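Local structure of ESX-5 secretion-associated protein EspG5 (Mycobacterium marinum, 6VJ5) at residues 16-21 with 36-41; 86-91 with 115-120; 253-258 with 269-274. The protein acts as a specific cytoplasmic chaperone for its cognate PE/PPE proteins, keeps PE/PPE dimers from aggregating and is required for secretion of LipY and PE31/PPE18. One frame throughout, in Å; residues are numbered along the deposited sequence.

Contact 1 (16-21 with 36-41); sequences GFWMLQ and RPYVST
Trp18 and Arg36 form a cation-pi stack where helix 14-23 meets the loop that follows it. The tight part is the indole. Arg36 lays its guanidinium nearly flat on one indole face, with planes 18° apart. CZ of Arg36 sits 4.1 Å from the centroid of the six-membered ring of Trp18, almost straight above it. NH1 of Arg36 lies near CE3, and NH2 lies over the CZ2 and CH2 side. NH1 also makes a salt bridge to Asp15, so the stacked cation has a second partner on the same helix. Trp46 meets the indole as well.

CG of Trp18 is anti to the backbone N (chi1 167°), and the indole reaches the loop backbone. CD1 of Trp18 comes to 3.2 Å from Arg36 O. The Tyr38 end is looser. CB of Tyr38 stands 4.0 Å from Trp18 NE1, and CD2 of Tyr38 lies 4.0 Å from Gln21 O. The tyrosine hydroxyl is hydrogen-bonded to Asn44 ND2. Arg36 is partly exposed, and an aromatic side chain of another protein chain packs on it. The other touching residues are buried. At the indole edge, Trp18 NE1 gives Pro37 O a weak, bent hydrogen bond of 3.2 Å, with an N-H...O angle of 132°.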
ATOM      1  N   GLY C  16       6.463   0.276  15.764  1.00 62.72           N
ATOM      2  CA  GLY C  16       7.006   1.540  16.232  1.00 61.04           C
ATOM      3  C   GLY C  16       7.982   2.162  15.251  1.00 61.91           C
ATOM      4  O   GLY C  16       7.989   3.379  15.057  1.00 62.39           O
ATOM      5  N   PHE C  17       8.817   1.338  14.618  1.00 57.32           N
ATOM      6  CA  PHE C  17       9.755   1.885  13.646  1.00 60.42           C
ATOM      7  C   PHE C  17       9.026   2.517  12.469  1.00 70.28           C
ATOM      8  O   PHE C  17       9.507   3.498  11.889  1.00 68.13           O
ATOM      9  CB  PHE C  17      10.702   0.804  13.141  1.00 52.69           C
ATOM     10  CG  PHE C  17      11.872   1.347  12.381  1.00 49.43           C
ATOM     11  CD1 PHE C  17      11.753   1.683  11.042  1.00 59.31           C
ATOM     12  CD2 PHE C  17      13.086   1.542  13.010  1.00 61.38           C
ATOM     13  CE1 PHE C  17      12.827   2.191  10.344  1.00 63.16           C
ATOM     14  CE2 PHE C  17      14.166   2.051  12.316  1.00 56.74           C
ATOM     15  CZ  PHE C  17      14.036   2.376  10.981  1.00 58.06           C
ATOM     16  N   TRP C  18       7.875   1.960  12.091  1.00 68.45           N
ATOM     17  CA  TRP C  18       7.104   2.527  10.992  1.00 74.56           C
ATOM     18  C   TRP C  18       6.464   3.854  11.382  1.00 72.09           C
ATOM     19  O   TRP C  18       6.356   4.752  10.543  1.00 68.18           O
ATOM     20  CB  TRP C  18       6.051   1.520  10.541  1.00 69.65           C
ATOM     21  CG  TRP C  18       4.999   2.065   9.641  1.00 70.86           C
ATOM     22  CD1 TRP C  18       5.076   2.228   8.289  1.00 75.04           C
ATOM     23  CD2 TRP C  18       3.695   2.502  10.025  1.00 67.31           C
ATOM     24  NE1 TRP C  18       3.898   2.745   7.806  1.00 55.60           N
ATOM     25  CE2 TRP C  18       3.034   2.924   8.854  1.00 69.86           C
ATOM     26  CE3 TRP C  18       3.022   2.584  11.247  1.00 62.74           C
ATOM     27  CZ2 TRP C  18       1.735   3.417   8.870  1.00 71.69           C
ATOM     28  CZ3 TRP C  18       1.736   3.068  11.260  1.00 74.08           C
ATOM     29  CH2 TRP C  18       1.102   3.477  10.079  1.00 74.38           C
ATOM     30  N   MET C  19       6.050   4.006  12.639  1.00 61.75           N
ATOM     31  CA  MET C  19       5.470   5.275  13.064  1.00 71.59           C
ATOM     32  C   MET C  19       6.510   6.387  13.045  1.00 62.79           C
ATOM     33  O   MET C  19       6.227   7.497  12.582  1.00 59.50           O
ATOM     34  CB  MET C  19       4.855   5.116  14.449  1.00 64.26           C
ATOM     35  CG  MET C  19       3.964   3.887  14.537  1.00 79.24           C
ATOM     36  SD  MET C  19       2.638   4.008  15.743  1.00 87.85           S
ATOM     37  CE  MET C  19       3.584   4.316  17.230  1.00 90.37           C
ATOM     38  N   LEU C  20       7.721   6.111  13.531  1.00 55.15           N
ATOM     39  CA  LEU C  20       8.780   7.111  13.445  1.00 66.35           C
ATOM     40  C   LEU C  20       8.995   7.541  12.003  1.00 66.24           C
ATOM     41  O   LEU C  20       9.151   8.734  11.715  1.00 68.27           O
ATOM     42  CB  LEU C  20      10.072   6.558  14.038  1.00 62.66           C
ATOM     43  CG  LEU C  20       9.919   6.021  15.462  1.00 66.38           C
ATOM     44  CD1 LEU C  20      11.182   5.318  15.912  1.00 69.05           C
ATOM     45  CD2 LEU C  20       9.564   7.151  16.417  1.00 68.44           C
ATOM     46  N   GLN C  21       8.994   6.582  11.077  1.00 70.01           N
ATOM     47  CA  GLN C  21       9.066   6.930   9.665  1.00 76.75           C
ATOM     48  C   GLN C  21       7.936   7.871   9.277  1.00 65.84           C
ATOM     49  O   GLN C  21       8.144   8.824   8.517  1.00 60.71           O
ATOM     50  CB  GLN C  21       9.008   5.670   8.808  1.00 72.93           C
ATOM     51  CG  GLN C  21      10.230   4.797   8.905  1.00 75.00           C
ATOM     52  CD  GLN C  21      10.072   3.522   8.117  1.00 81.30           C
ATOM     53  OE1 GLN C  21       9.257   2.668   8.461  1.00 89.04           O
ATOM     54  NE2 GLN C  21      10.842   3.389   7.044  1.00 88.79           N
ATOM     55  N   ARG C  36       7.390  -1.884   7.256  1.00 68.36           N
ATOM     56  CA  ARG C  36       6.278  -1.463   6.417  1.00 72.45           C
ATOM     57  C   ARG C  36       6.661  -0.157   5.731  1.00 62.96           C
ATOM     58  O   ARG C  36       7.225   0.734   6.379  1.00 66.16           O
ATOM     59  CB  ARG C  36       5.006  -1.279   7.239  1.00 68.53           C
ATOM     60  CG  ARG C  36       3.809  -2.053   6.685  1.00 72.43           C
ATOM     61  CD  ARG C  36       2.509  -1.616   7.351  1.00 78.31           C
ATOM     62  NE  ARG C  36       2.593  -1.645   8.809  1.00 87.26           N
ATOM     63  CZ  ARG C  36       1.758  -1.001   9.620  1.00 88.55           C
ATOM     64  NH1 ARG C  36       1.912  -1.081  10.934  1.00 85.11           N
ATOM     65  NH2 ARG C  36       0.770  -0.269   9.119  1.00 79.46           N
ATOM     66  N   PRO C  37       6.424  -0.013   4.430  1.00 64.64           N
ATOM     67  CA  PRO C  37       6.638   1.293   3.802  1.00 74.31           C
ATOM     68  C   PRO C  37       5.631   2.295   4.340  1.00 60.23           C
ATOM     69  O   PRO C  37       4.513   1.941   4.726  1.00 59.31           O
ATOM     70  CB  PRO C  37       6.427   1.020   2.309  1.00 69.75           C
ATOM     71  CG  PRO C  37       5.538  -0.181   2.265  1.00 65.56           C
ATOM     72  CD  PRO C  37       5.863  -1.004   3.491  1.00 64.28           C
ATOM     73  N   TYR C  38       6.054   3.553   4.405  1.00 57.76           N
ATOM     74  CA  TYR C  38       5.176   4.638   4.821  1.00 67.44           C
ATOM     75  C   TYR C  38       4.751   5.424   3.590  1.00 58.06           C
ATOM     76  O   TYR C  38       5.584   5.754   2.741  1.00 56.13           O
ATOM     77  CB  TYR C  38       5.850   5.576   5.823  1.00 68.44           C
ATOM     78  CG  TYR C  38       5.091   6.877   5.996  1.00 72.76           C
ATOM     79  CD1 TYR C  38       3.843   6.902   6.603  1.00 65.84           C
ATOM     80  CD2 TYR C  38       5.617   8.078   5.533  1.00 68.76           C
ATOM     81  CE1 TYR C  38       3.143   8.085   6.753  1.00 70.41           C
ATOM     82  CE2 TYR C  38       4.924   9.266   5.682  1.00 70.49           C
ATOM     83  CZ  TYR C  38       3.689   9.262   6.291  1.00 59.98           C
ATOM     84  OH  TYR C  38       2.997  10.439   6.444  1.00 69.73           O
ATOM     85  N   VAL C  39       3.459   5.725   3.498  1.00 71.66           N
ATOM     86  CA  VAL C  39       2.889   6.439   2.362  1.00 65.87           C
ATOM     87  C   VAL C  39       2.198   7.687   2.888  1.00 68.85           C
ATOM     88  O   VAL C  39       1.249   7.594   3.680  1.00 60.01           O
ATOM     89  CB  VAL C  39       1.912   5.556   1.569  1.00 68.29           C
ATOM     90  CG1 VAL C  39       1.181   6.376   0.521  1.00 65.33           C
ATOM     91  CG2 VAL C  39       2.666   4.397   0.930  1.00 63.53           C
ATOM     92  N   SER C  40       2.682   8.849   2.454  1.00 74.92           N
ATOM     93  CA  SER C  40       2.091  10.113   2.865  1.00 79.91           C
ATOM     94  C   SER C  40       0.629  10.173   2.445  1.00 77.52           C
ATOM     95  O   SER C  40       0.258   9.748   1.348  1.00 73.94           O
ATOM     96  CB  SER C  40       2.871  11.276   2.253  1.00 83.27           C
ATOM     97  OG  SER C  40       3.132  11.055   0.876  1.00 91.81           O
ATOM     98  N   THR C  41      -0.202  10.693   3.338  1.00 81.70           N
ATOM     99  CA  THR C  41      -1.629  10.822   3.084  1.00 86.43           C
ATOM    100  C   THR C  41      -2.057  12.204   3.566  1.00 85.10           C
ATOM    101  O   THR C  41      -1.230  13.106   3.749  1.00 73.56           O
ATOM    102  CB  THR C  41      -2.410   9.688   3.769  1.00 83.24           C
ATOM    103  OG1 THR C  41      -2.102   9.666   5.169  1.00 80.40           O
ATOM    104  CG2 THR C  41      -2.059   8.341   3.151  1.00 78.89           C
TER

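Contact 2 (86-91 with 115-120); sequences VALLSR and EFRVVL
Leu89 and Val118 meet diagonally on one face of an antiparallel strand pair in the large sheet, with CD1 of Leu89 4.0 Å from CG2 of Val118. CD1 of Leu89 also comes to 3.7 Å from Phe116 O. Ala87 and Phe116 share this face, and Ile161 touches both Leu89 and Phe116. On the other face, Val86 and Val119 lie side by side, touching through their CG2 atoms. There CD2 of Leu88 presses on CG of Arg117 at 3.4 Å, a close approach.

Four backbone hydrogen bonds join the two strands. Ala87 pairs with Val118, and Leu89 with Phe116, each pair giving and taking one bond. Leu89 N to Phe116 O is the straightest, at 173°. The neighbours Val86, Leu88 and Ser90 bond outward to strand 221-231.

The polar edge lies toward Arg91 and Glu115. NH1 of Arg91 comes to the edge of the Phe116 ring, 3.8 Å from CZ, with the guanidinium and ring planes 90° apart. On the Leu88 face, Glu115 and Arg117 form a salt bridge along their own strand. Glu115 OE2 is held by Gly97 N, and Arg117 NH1 by Glu32 O. Glu115 OE1 takes Arg117 NE at 2.6 Å, on its anti side and 27° out of the carboxylate plane.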
ATOM      1  N   VAL C  86      25.611  -3.726   4.484  1.00 52.13           N
ATOM      2  CA  VAL C  86      24.642  -4.669   5.024  1.00 52.47           C
ATOM      3  C   VAL C  86      25.357  -5.959   5.393  1.00 51.36           C
ATOM      4  O   VAL C  86      26.281  -6.390   4.695  1.00 54.67           O
ATOM      5  CB  VAL C  86      23.506  -4.950   4.019  1.00 58.07           C
ATOM      6  CG1 VAL C  86      22.694  -6.158   4.468  1.00 54.29           C
ATOM      7  CG2 VAL C  86      22.622  -3.725   3.867  1.00 53.81           C
ATOM      8  N   ALA C  87      24.909  -6.579   6.485  1.00 43.88           N
ATOM      9  CA  ALA C  87      25.386  -7.888   6.913  1.00 49.60           C
ATOM     10  C   ALA C  87      24.187  -8.701   7.376  1.00 48.63           C
ATOM     11  O   ALA C  87      23.438  -8.256   8.251  1.00 42.01           O
ATOM     12  CB  ALA C  87      26.417  -7.762   8.039  1.00 52.94           C
ATOM     13  N   LEU C  88      23.998  -9.877   6.787  1.00 45.91           N
ATOM     14  CA  LEU C  88      22.952 -10.807   7.196  1.00 50.95           C
ATOM     15  C   LEU C  88      23.620 -11.998   7.865  1.00 56.23           C
ATOM     16  O   LEU C  88      24.466 -12.658   7.253  1.00 58.87           O
ATOM     17  CB  LEU C  88      22.123 -11.265   5.998  1.00 45.67           C
ATOM     18  CG  LEU C  88      21.671 -10.164   5.036  1.00 61.93           C
ATOM     19  CD1 LEU C  88      21.035 -10.775   3.795  1.00 51.93           C
ATOM     20  CD2 LEU C  88      20.726  -9.198   5.732  1.00 50.01           C
ATOM     21  N   LEU C  89      23.244 -12.274   9.110  1.00 51.16           N
ATOM     22  CA  LEU C  89      23.851 -13.342   9.887  1.00 51.27           C
ATOM     23  C   LEU C  89      22.796 -14.363  10.273  1.00 56.58           C
ATOM     24  O   LEU C  89      21.641 -14.015  10.536  1.00 60.87           O
ATOM     25  CB  LEU C  89      24.520 -12.801  11.149  1.00 48.04           C
ATOM     26  CG  LEU C  89      25.488 -11.647  10.904  1.00 51.65           C
ATOM     27  CD1 LEU C  89      24.752 -10.325  11.080  1.00 49.81           C
ATOM     28  CD2 LEU C  89      26.693 -11.738  11.809  1.00 57.23           C
ATOM     29  N   SER C  90      23.206 -15.625  10.321  1.00 50.19           N
ATOM     30  CA  SER C  90      22.291 -16.697  10.669  1.00 47.50           C
ATOM     31  C   SER C  90      22.955 -17.669  11.630  1.00 53.97           C
ATOM     32  O   SER C  90      24.170 -17.878  11.605  1.00 53.89           O
ATOM     33  CB  SER C  90      21.807 -17.461   9.425  1.00 51.87           C
ATOM     34  OG  SER C  90      22.904 -17.959   8.679  1.00 54.25           O
ATOM     35  N   ARG C  91      22.130 -18.227  12.510  1.00 56.41           N
ATOM     36  CA  ARG C  91      22.438 -19.461  13.220  1.00 56.53           C
ATOM     37  C   ARG C  91      21.911 -20.609  12.370  1.00 59.71           C
ATOM     38  O   ARG C  91      20.701 -20.699  12.128  1.00 51.76           O
ATOM     39  CB  ARG C  91      21.803 -19.455  14.610  1.00 55.52           C
ATOM     40  CG  ARG C  91      21.502 -20.829  15.183  1.00 56.88           C
ATOM     41  CD  ARG C  91      21.128 -20.737  16.667  1.00 63.99           C
ATOM     42  NE  ARG C  91      22.242 -20.229  17.464  1.00 72.41           N
ATOM     43  CZ  ARG C  91      22.309 -19.001  17.972  1.00 69.71           C
ATOM     44  NH1 ARG C  91      21.314 -18.139  17.794  1.00 70.25           N
ATOM     45  NH2 ARG C  91      23.373 -18.638  18.671  1.00 67.15           N
ATOM     46  N   GLU C 115      17.642 -15.587  11.962  1.00 52.79           N
ATOM     47  CA  GLU C 115      18.293 -14.544  11.182  1.00 50.23           C
ATOM     48  C   GLU C 115      18.381 -13.255  11.989  1.00 49.64           C
ATOM     49  O   GLU C 115      17.465 -12.911  12.741  1.00 53.89           O
ATOM     50  CB  GLU C 115      17.540 -14.297   9.864  1.00 53.62           C
ATOM     51  CG  GLU C 115      18.443 -13.982   8.686  1.00 55.21           C
ATOM     52  CD  GLU C 115      17.692 -13.870   7.370  1.00 54.71           C
ATOM     53  OE1 GLU C 115      17.577 -12.745   6.849  1.00 63.72           O
ATOM     54  OE2 GLU C 115      17.227 -14.907   6.850  1.00 48.06           O
ATOM     55  N   PHE C 116      19.505 -12.564  11.827  1.00 47.64           N
ATOM     56  CA  PHE C 116      19.800 -11.285  12.460  1.00 44.44           C
ATOM     57  C   PHE C 116      20.290 -10.364  11.349  1.00 55.25           C
ATOM     58  O   PHE C 116      21.143 -10.758  10.547  1.00 49.18           O
ATOM     59  CB  PHE C 116      20.848 -11.460  13.567  1.00 56.29           C
ATOM     60  CG  PHE C 116      20.631 -12.693  14.417  1.00 65.95           C
ATOM     61  CD1 PHE C 116      21.159 -13.920  14.033  1.00 67.49           C
ATOM     62  CD2 PHE C 116      19.898 -12.630  15.596  1.00 76.39           C
ATOM     63  CE1 PHE C 116      20.961 -15.061  14.809  1.00 66.42           C
ATOM     64  CE2 PHE C 116      19.699 -13.768  16.376  1.00 77.83           C
ATOM     65  CZ  PHE C 116      20.233 -14.983  15.980  1.00 67.97           C
ATOM     66  N   ARG C 117      19.741  -9.153  11.279  1.00 53.60           N
ATOM     67  CA  ARG C 117      19.980  -8.263  10.145  1.00 51.23           C
ATOM     68  C   ARG C 117      20.589  -6.958  10.629  1.00 52.55           C
ATOM     69  O   ARG C 117      19.994  -6.258  11.455  1.00 55.31           O
ATOM     70  CB  ARG C 117      18.684  -7.996   9.378  1.00 53.64           C
ATOM     71  CG  ARG C 117      18.409  -9.004   8.264  1.00 54.36           C
ATOM     72  CD  ARG C 117      16.927  -9.365   8.146  1.00 55.12           C
ATOM     73  NE  ARG C 117      16.718 -10.333   7.073  1.00 56.13           N
ATOM     74  CZ  ARG C 117      16.373 -10.020   5.825  1.00 62.78           C
ATOM     75  NH1 ARG C 117      16.171  -8.755   5.477  1.00 59.08           N
ATOM     76  NH2 ARG C 117      16.221 -10.980   4.925  1.00 69.77           N
ATOM     77  N   VAL C 118      21.767  -6.631  10.098  1.00 45.45           N
ATOM     78  CA  VAL C 118      22.548  -5.469  10.510  1.00 48.40           C
ATOM     79  C   VAL C 118      22.741  -4.555   9.305  1.00 54.97           C
ATOM     80  O   VAL C 118      23.334  -4.963   8.297  1.00 49.44           O
ATOM     81  CB  VAL C 118      23.912  -5.876  11.091  1.00 53.16           C
ATOM     82  CG1 VAL C 118      24.768  -4.642  11.335  1.00 50.20           C
ATOM     83  CG2 VAL C 118      23.748  -6.684  12.360  1.00 54.67           C
ATOM     84  N   VAL C 119      22.287  -3.311   9.425  1.00 51.27           N
ATOM     85  CA  VAL C 119      22.506  -2.285   8.413  1.00 52.06           C
ATOM     86  C   VAL C 119      23.342  -1.170   9.028  1.00 61.87           C
ATOM     87  O   VAL C 119      23.021  -0.667  10.111  1.00 60.52           O
ATOM     88  CB  VAL C 119      21.178  -1.736   7.860  1.00 49.60           C
ATOM     89  CG1 VAL C 119      21.435  -0.660   6.822  1.00 62.66           C
ATOM     90  CG2 VAL C 119      20.357  -2.863   7.263  1.00 55.69           C
ATOM     91  N   LEU C 120      24.410  -0.789   8.330  1.00 48.91           N
ATOM     92  CA  LEU C 120      25.289   0.307   8.725  1.00 57.61           C
ATOM     93  C   LEU C 120      25.130   1.401   7.676  1.00 61.21           C
ATOM     94  O   LEU C 120      25.512   1.214   6.516  1.00 60.92           O
ATOM     95  CB  LEU C 120      26.740  -0.153   8.818  1.00 61.59           C
ATOM     96  CG  LEU C 120      27.068  -1.278   9.792  1.00 62.05           C
ATOM     97  CD1 LEU C 120      28.387  -1.929   9.387  1.00 54.94           C
ATOM     98  CD2 LEU C 120      27.153  -0.760  11.212  1.00 52.69           C
TER

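Contact 3 (253-258 with 269-274); sequences ALYQQA and AICPAT
Ala269 puts its methyl group over one face of the Tyr255 ring. This is a CH-pi contact, with CB of Ala269 3.8 Å from the ring centroid and 19° off the normal. The methyl is displaced toward the rim, and its closest ring atoms are CE1 and CZ of Tyr255. CG of Tyr255 sits between the backbone N and the carbonyl carbon (chi1 62°), and from there the ring lies beside Ala269 on the neighbouring strand. Cys271 approaches the same ring obliquely, and its SG lies 4.0 Å from Tyr255 OH. On the sheet face opposite Tyr255 and Ala269, Leu254 and Ile270 lie side by side. CD2 of Leu254 touches both CG1 and CG2 of Ile270, at 3.7 Å from CG1.

Behind these side chains, four backbone hydrogen bonds set the register. Ala253 exchanges two with Cys271, and Tyr255 exchanges two with Ala269. Ala269 N to Tyr255 O is the shortest at 2.7 Å. Between these pairs, CA of Leu254 makes a CH...O contact with Ala269 O at 3.3 Å.

Helix 275-286 packs on the tyrosine through Val280 and Thr284, and its Leu277 touches Cys271. The chain turns into that helix at Ala273, the centre of an inverse gamma turn. Thr274 is the N-cap of the helix, with OG1 bonded to Leu277 N. The two strands form an antiparallel beta hairpin, and the helix that follows packs on its Tyr255 and Cys271 face.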
ATOM      1  N   ALA C 253      35.680 -18.098   3.899  1.00 52.74           N
ATOM      2  CA  ALA C 253      35.292 -16.805   3.355  1.00 44.79           C
ATOM      3  C   ALA C 253      35.272 -16.887   1.838  1.00 49.75           C
ATOM      4  O   ALA C 253      36.236 -17.356   1.228  1.00 51.38           O
ATOM      5  CB  ALA C 253      36.255 -15.702   3.802  1.00 51.78           C
ATOM      6  N   LEU C 254      34.183 -16.415   1.236  1.00 53.52           N
ATOM      7  CA  LEU C 254      34.018 -16.402  -0.209  1.00 51.24           C
ATOM      8  C   LEU C 254      33.670 -14.994  -0.658  1.00 48.01           C
ATOM      9  O   LEU C 254      32.838 -14.324  -0.038  1.00 45.86           O
ATOM     10  CB  LEU C 254      32.915 -17.366  -0.651  1.00 51.48           C
ATOM     11  CG  LEU C 254      33.047 -18.805  -0.158  1.00 53.22           C
ATOM     12  CD1 LEU C 254      31.684 -19.464  -0.079  1.00 60.12           C
ATOM     13  CD2 LEU C 254      33.963 -19.584  -1.085  1.00 58.61           C
ATOM     14  N   TYR C 255      34.294 -14.550  -1.743  1.00 44.36           N
ATOM     15  CA  TYR C 255      33.975 -13.232  -2.269  1.00 49.71           C
ATOM     16  C   TYR C 255      34.568 -13.078  -3.657  1.00 48.21           C
ATOM     17  O   TYR C 255      35.579 -13.703  -3.988  1.00 46.73           O
ATOM     18  CB  TYR C 255      34.504 -12.129  -1.349  1.00 44.62           C
ATOM     19  CG  TYR C 255      36.010 -12.134  -1.207  1.00 55.82           C
ATOM     20  CD1 TYR C 255      36.811 -11.457  -2.115  1.00 52.50           C
ATOM     21  CD2 TYR C 255      36.630 -12.815  -0.166  1.00 53.71           C
ATOM     22  CE1 TYR C 255      38.183 -11.454  -1.990  1.00 59.35           C
ATOM     23  CE2 TYR C 255      38.007 -12.817  -0.036  1.00 59.43           C
ATOM     24  CZ  TYR C 255      38.776 -12.134  -0.952  1.00 59.98           C
ATOM     25  OH  TYR C 255      40.146 -12.131  -0.834  1.00 75.80           O
ATOM     26  N   GLN C 256      33.920 -12.245  -4.467  1.00 53.74           N
ATOM     27  CA  GLN C 256      34.470 -11.861  -5.756  1.00 57.14           C
ATOM     28  C   GLN C 256      35.547 -10.802  -5.563  1.00 64.29           C
ATOM     29  O   GLN C 256      35.527 -10.033  -4.598  1.00 63.61           O
ATOM     30  CB  GLN C 256      33.375 -11.320  -6.674  1.00 60.25           C
ATOM     31  CG  GLN C 256      32.555 -12.389  -7.361  1.00 58.89           C
ATOM     32  CD  GLN C 256      31.324 -11.825  -8.040  1.00 50.95           C
ATOM     33  OE1 GLN C 256      31.359 -11.442  -9.211  1.00 53.59           O
ATOM     34  NE2 GLN C 256      30.226 -11.767  -7.305  1.00 52.06           N
ATOM     35  N   GLN C 257      36.492 -10.766  -6.492  1.00 63.68           N
ATOM     36  CA  GLN C 257      37.515  -9.733  -6.517  1.00 74.22           C
ATOM     37  C   GLN C 257      37.183  -8.708  -7.591  1.00 67.96           C
ATOM     38  O   GLN C 257      36.503  -9.011  -8.573  1.00 66.01           O
ATOM     39  CB  GLN C 257      38.889 -10.348  -6.768  1.00 72.81           C
ATOM     40  CG  GLN C 257      39.413 -11.110  -5.570  1.00 69.24           C
ATOM     41  CD  GLN C 257      40.784 -11.685  -5.806  1.00 78.53           C
ATOM     42  OE1 GLN C 257      41.194 -11.886  -6.948  1.00 93.50           O
ATOM     43  NE2 GLN C 257      41.508 -11.948  -4.723  1.00 91.65           N
ATOM     44  N   ALA C 258      37.661  -7.482  -7.382  1.00 75.74           N
ATOM     45  CA  ALA C 258      37.367  -6.385  -8.296  1.00 70.36           C
ATOM     46  C   ALA C 258      37.725  -6.757  -9.730  1.00 78.76           C
ATOM     47  O   ALA C 258      38.817  -7.263 -10.002  1.00 72.95           O
ATOM     48  CB  ALA C 258      38.133  -5.133  -7.865  1.00 71.97           C
ATOM     49  N   ALA C 269      37.063 -15.705  -4.950  1.00 54.25           N
ATOM     50  CA  ALA C 269      38.143 -16.037  -4.037  1.00 48.07           C
ATOM     51  C   ALA C 269      37.614 -16.973  -2.960  1.00 57.02           C
ATOM     52  O   ALA C 269      36.591 -16.688  -2.331  1.00 60.88           O
ATOM     53  CB  ALA C 269      38.719 -14.773  -3.400  1.00 59.61           C
ATOM     54  N   ILE C 270      38.297 -18.096  -2.773  1.00 61.04           N
ATOM     55  CA  ILE C 270      37.978 -19.062  -1.729  1.00 51.28           C
ATOM     56  C   ILE C 270      39.141 -19.043  -0.751  1.00 51.82           C
ATOM     57  O   ILE C 270      40.269 -19.390  -1.118  1.00 54.49           O
ATOM     58  CB  ILE C 270      37.746 -20.470  -2.296  1.00 54.17           C
ATOM     59  CG1 ILE C 270      36.678 -20.416  -3.389  1.00 53.36           C
ATOM     60  CG2 ILE C 270      37.322 -21.419  -1.182  1.00 43.34           C
ATOM     61  CD1 ILE C 270      36.559 -21.696  -4.187  1.00 61.11           C
ATOM     62  N   CYS C 271      38.874 -18.627   0.482  1.00 52.47           N
ATOM     63  CA  CYS C 271      39.915 -18.290   1.437  1.00 52.24           C
ATOM     64  C   CYS C 271      39.555 -18.812   2.816  1.00 58.36           C
ATOM     65  O   CYS C 271      38.374 -19.011   3.120  1.00 54.33           O
ATOM     66  CB  CYS C 271      40.114 -16.767   1.512  1.00 50.27           C
ATOM     67  SG  CYS C 271      40.719 -16.015  -0.018  1.00 81.53           S
ATOM     68  N   PRO C 272      40.553 -19.071   3.660  1.00 59.72           N
ATOM     69  CA  PRO C 272      40.264 -19.301   5.079  1.00 58.60           C
ATOM     70  C   PRO C 272      39.930 -17.981   5.749  1.00 55.41           C
ATOM     71  O   PRO C 272      40.564 -16.956   5.489  1.00 54.76           O
ATOM     72  CB  PRO C 272      41.565 -19.903   5.618  1.00 57.63           C
ATOM     73  CG  PRO C 272      42.629 -19.319   4.736  1.00 59.58           C
ATOM     74  CD  PRO C 272      41.999 -19.136   3.364  1.00 59.12           C
ATOM     75  N   ALA C 273      38.919 -18.008   6.613  1.00 66.00           N
ATOM     76  CA  ALA C 273      38.412 -16.780   7.213  1.00 64.02           C
ATOM     77  C   ALA C 273      39.351 -16.214   8.269  1.00 57.08           C
ATOM     78  O   ALA C 273      38.953 -16.030   9.425  1.00 62.55           O
ATOM     79  CB  ALA C 273      37.031 -17.031   7.826  1.00 60.22           C
ATOM     80  N   THR C 274      40.590 -15.915   7.885  1.00 67.36           N
ATOM     81  CA  THR C 274      41.508 -15.273   8.812  1.00 71.71           C
ATOM     82  C   THR C 274      41.068 -13.832   9.061  1.00 78.10           C
ATOM     83  O   THR C 274      40.506 -13.187   8.171  1.00 75.72           O
ATOM     84  CB  THR C 274      42.935 -15.270   8.268  1.00 65.36           C
ATOM     85  OG1 THR C 274      42.995 -14.477   7.074  1.00 82.87           O
ATOM     86  CG2 THR C 274      43.398 -16.684   7.965  1.00 69.74           C
TER

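Overall arrangement
From the N terminus, contact 1 comes first. It closes a 14-residue connection, bringing the loop after helix 14-23 back onto that helix. Contact 2 follows and closes the long connection between strands 83-91 and 115-123, near the centre of the chain. Contact 3 closes the hairpin 250-256/267-272, part of whose connecting loop is not modelled. The three are in series; none nests or crosses. Contacts 2 and 3 lie in the same antiparallel sheet, with strands 221-231 and 234-247 between them and centres about 19 Å apart. Contacts 1 and 3 lie on opposite sides of the chain's centre, their centres about 38 Å apart.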